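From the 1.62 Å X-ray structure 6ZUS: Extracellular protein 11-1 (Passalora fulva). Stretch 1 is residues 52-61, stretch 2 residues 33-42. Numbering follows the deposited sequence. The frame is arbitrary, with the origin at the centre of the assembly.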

# COMPACT_ATOMS: atom_id res chain seq x y z
N GLY A 52 -14.99 2.73 0.71
CA GLY A 52 -13.97 1.67 0.81
C GLY A 52 -12.86 1.82 -0.23
O GLY A 52 -12.32 2.93 -0.41
N PHE A 53 -12.48 0.70 -0.85
CA PHE A 53 -11.24 0.53 -1.64
C PHE A 53 -11.64 0.06 -3.02
O PHE A 53 -12.61 -0.70 -3.17
CB PHE A 53 -10.29 -0.48 -0.99
CG PHE A 53 -9.75 -0.01 0.32
CD1 PHE A 53 -10.59 0.17 1.40
CD2 PHE A 53 -8.44 0.40 0.45
CE1 PHE A 53 -10.13 0.66 2.62
CE2 PHE A 53 -7.96 0.87 1.66
CZ PHE A 53 -8.80 0.99 2.75
N SER A 54 -10.85 0.48 -3.99
CA SER A 54 -10.92 0.03 -5.40
C SER A 54 -10.57 -1.46 -5.48
O SER A 54 -10.16 -2.09 -4.44
CB SER A 54 -10.03 0.84 -6.25
OG SER A 54 -8.70 0.42 -6.10
N THR A 55 -10.85 -2.05 -6.64
CA THR A 55 -10.40 -3.41 -7.00
C THR A 55 -8.88 -3.46 -6.82
O THR A 55 -8.19 -2.48 -7.18
CB THR A 55 -10.79 -3.74 -8.45
OG1 THR A 55 -12.22 -3.77 -8.44
CG2 THR A 55 -10.24 -5.06 -8.91
N ALA A 56 -8.40 -4.51 -6.19
CA ALA A 56 -6.94 -4.70 -5.95
C ALA A 56 -6.31 -5.21 -7.25
O ALA A 56 -6.93 -6.01 -7.96
CB ALA A 56 -6.75 -5.63 -4.79
N ILE A 57 -5.08 -4.80 -7.53
CA ILE A 57 -4.30 -5.23 -8.72
C ILE A 57 -2.98 -5.85 -8.23
O ILE A 57 -2.06 -5.10 -7.91
CB ILE A 57 -4.08 -4.03 -9.63
CG1 ILE A 57 -5.43 -3.44 -10.06
CG2 ILE A 57 -3.21 -4.40 -10.83
CD1 ILE A 57 -5.29 -2.24 -10.94
N PRO A 58 -2.88 -7.19 -8.18
CA PRO A 58 -1.60 -7.89 -7.98
C PRO A 58 -0.60 -7.65 -9.11
O PRO A 58 -0.97 -7.45 -10.29
CB PRO A 58 -1.96 -9.38 -7.82
CG PRO A 58 -3.42 -9.37 -7.47
CD PRO A 58 -4.00 -8.15 -8.19
N LYS A 59 0.68 -7.66 -8.77
CA LYS A 59 1.75 -7.51 -9.77
C LYS A 59 2.93 -8.35 -9.30
O LYS A 59 3.17 -8.44 -8.08
CB LYS A 59 2.12 -6.04 -9.94
CG LYS A 59 3.10 -5.75 -11.06
CD LYS A 59 3.99 -4.53 -10.80
CE LYS A 59 3.22 -3.22 -10.63
NZ LYS A 59 4.08 -2.03 -10.87
N ILE A 60 3.67 -8.91 -10.25
CA ILE A 60 4.89 -9.73 -9.97
C ILE A 60 5.96 -9.22 -10.94
O ILE A 60 5.66 -9.09 -12.15
CB ILE A 60 4.60 -11.22 -10.11
CG1 ILE A 60 3.46 -11.67 -9.18
CG2 ILE A 60 5.87 -12.05 -9.92
CD1 ILE A 60 3.04 -13.14 -9.38
N GLN A 61 7.09 -8.80 -10.42
CA GLN A 61 8.25 -8.30 -11.19
C GLN A 61 9.44 -9.20 -10.83
O GLN A 61 9.55 -9.62 -9.64
CB GLN A 61 8.67 -6.87 -10.82
CG GLN A 61 7.59 -5.83 -10.93
CD GLN A 61 8.04 -4.55 -10.26
OE1 GLN A 61 9.00 -3.90 -10.71
NE2 GLN A 61 7.37 -4.22 -9.15
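Stretch 2 33-42: SLYQQFNLWK

Stretch 2 packs one side of a helix against the loop and strand of stretch 1, in a largely apolar contact that buries 469 Å² and includes a single hydrogen bond across it. Residues 33 onward continue a helix begun earlier in the chain, with backbone bonds such as Phe 38 N to Leu 34 O (3.0 Å), and by Trp 41 the backbone has turned extended. The helix runs at 132° to strand 57-61, closer to antiparallel than parallel, with the axes 8.2 Å apart at their nearest. The backbones come closest at Pro 58 and Leu 34, whose CA atoms lie 5.8 Å apart.

Leu 34 and Phe 38, one helical turn apart, both point toward stretch 1. Ala 56 lies where Tyr 35 and Phe 38 meet: its CB sits over a face of each ring, 3.8 Å from the Tyr 35 centroid and 3.7 Å from that of Phe 38. A methyl group suits this place, being small enough to approach both aromatic faces closely and offering C-H groups to their pi clouds. Tyrosine adds a polar tip to its ring, and Ala 56 N donates a hydrogen bond to Tyr 35 OH at 3.2 Å, satisfying a backbone amide in the loop before the strand.

Along the strand, Pro 58 turns its compact, apolar ring to the helix, with CB 3.8 Å from Leu 34 CB and CG 4.1 Å from Tyr 35 CD2. The branched Leu 34 also reaches Ile 60, CD1 to CG1 at 4.1 Å. Toward the other end, Phe 53 CB meets the edge of the Phe 38 ring, 3.9 Å from CZ, while Phe 53 CE2 approaches the edge of Trp 41 at CE3 (4.2 Å); these broad side chains extend the apolar contact beyond the helix. Ile 57 points away and remains exposed.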

# COMPACT_ATOMS: atom_id res chain seq x y z
N SER A 33 -2.53 -15.19 -3.66
CA SER A 33 -1.80 -14.89 -2.40
C SER A 33 -1.78 -13.37 -2.19
O SER A 33 -1.96 -12.95 -1.04
CB SER A 33 -0.38 -15.45 -2.44
OG SER A 33 0.43 -14.76 -3.43
N LEU A 34 -1.60 -12.60 -3.26
CA LEU A 34 -1.49 -11.11 -3.15
C LEU A 34 -2.89 -10.54 -2.88
O LEU A 34 -3.03 -9.66 -2.03
CB LEU A 34 -0.84 -10.54 -4.40
CG LEU A 34 0.65 -10.86 -4.52
CD1 LEU A 34 1.20 -10.63 -5.91
CD2 LEU A 34 1.42 -10.10 -3.47
N TYR A 35 -3.92 -11.09 -3.51
CA TYR A 35 -5.32 -10.66 -3.22
C TYR A 35 -5.61 -10.95 -1.74
O TYR A 35 -6.25 -10.10 -1.04
CB TYR A 35 -6.29 -11.23 -4.27
CG TYR A 35 -7.29 -10.19 -4.71
CD1 TYR A 35 -8.31 -9.80 -3.81
CD2 TYR A 35 -7.20 -9.51 -5.91
CE1 TYR A 35 -9.26 -8.82 -4.12
CE2 TYR A 35 -8.12 -8.50 -6.22
CZ TYR A 35 -9.16 -8.16 -5.34
OH TYR A 35 -10.09 -7.16 -5.58
N GLN A 36 -5.10 -12.04 -1.16
CA GLN A 36 -5.35 -12.35 0.26
C GLN A 36 -4.63 -11.32 1.12
O GLN A 36 -5.13 -11.00 2.21
CB GLN A 36 -4.86 -13.72 0.75
CG GLN A 36 -5.56 -14.93 0.14
CD GLN A 36 -4.96 -16.22 0.65
OE1 GLN A 36 -3.86 -16.63 0.24
NE2 GLN A 36 -5.68 -16.88 1.55
N GLN A 37 -3.46 -10.87 0.71
CA GLN A 37 -2.77 -9.78 1.47
C GLN A 37 -3.66 -8.54 1.45
O GLN A 37 -3.86 -7.93 2.52
CB GLN A 37 -1.36 -9.53 0.92
CG GLN A 37 -0.41 -10.66 1.36
CD GLN A 37 -0.07 -10.70 2.83
OE1 GLN A 37 -0.32 -9.78 3.61
NE2 GLN A 37 0.63 -11.74 3.24
N PHE A 38 -4.20 -8.17 0.28
CA PHE A 38 -5.13 -7.02 0.19
C PHE A 38 -6.30 -7.21 1.18
O PHE A 38 -6.70 -6.27 1.89
CB PHE A 38 -5.61 -6.80 -1.23
CG PHE A 38 -6.76 -5.84 -1.31
CD1 PHE A 38 -6.54 -4.47 -1.24
CD2 PHE A 38 -8.07 -6.30 -1.40
CE1 PHE A 38 -7.59 -3.59 -1.28
CE2 PHE A 38 -9.12 -5.42 -1.46
CZ PHE A 38 -8.89 -4.06 -1.37
N ASN A 39 -6.87 -8.40 1.24
CA ASN A 39 -8.01 -8.70 2.15
C ASN A 39 -7.63 -8.45 3.62
O ASN A 39 -8.52 -8.16 4.40
CB ASN A 39 -8.54 -10.12 1.93
CG ASN A 39 -9.24 -10.25 0.59
OD1 ASN A 39 -9.60 -9.26 -0.06
ND2 ASN A 39 -9.43 -11.50 0.17
N LEU A 40 -6.33 -8.52 4.01
CA LEU A 40 -5.91 -8.25 5.41
C LEU A 40 -5.75 -6.76 5.72
O LEU A 40 -5.61 -6.41 6.90
CB LEU A 40 -4.58 -8.95 5.64
CG LEU A 40 -4.67 -10.48 5.64
CD1 LEU A 40 -3.26 -11.08 5.69
CD2 LEU A 40 -5.52 -10.94 6.83
N TRP A 41 -5.70 -5.90 4.71
CA TRP A 41 -5.62 -4.44 4.97
C TRP A 41 -6.79 -4.03 5.87
O TRP A 41 -7.92 -4.55 5.67
CB TRP A 41 -5.63 -3.58 3.70
CG TRP A 41 -4.51 -3.81 2.74
CD1 TRP A 41 -3.50 -4.73 2.80
CD2 TRP A 41 -4.33 -3.08 1.52
NE1 TRP A 41 -2.69 -4.59 1.71
CE2 TRP A 41 -3.18 -3.59 0.89
CE3 TRP A 41 -5.04 -2.03 0.90
CZ2 TRP A 41 -2.75 -3.10 -0.35
CZ3 TRP A 41 -4.58 -1.51 -0.29
CH2 TRP A 41 -3.44 -2.04 -0.91
N LYS A 42 -6.52 -3.14 6.81
CA LYS A 42 -7.55 -2.60 7.74
C LYS A 42 -8.46 -1.67 6.94
O LYS A 42 -7.98 -0.64 6.42
CB LYS A 42 -6.98 -1.74 8.86
CG LYS A 42 -6.23 -2.44 9.97
CD LYS A 42 -5.79 -1.39 11.02
CE LYS A 42 -4.86 -1.95 12.10
NZ LYS A 42 -4.31 -0.90 12.99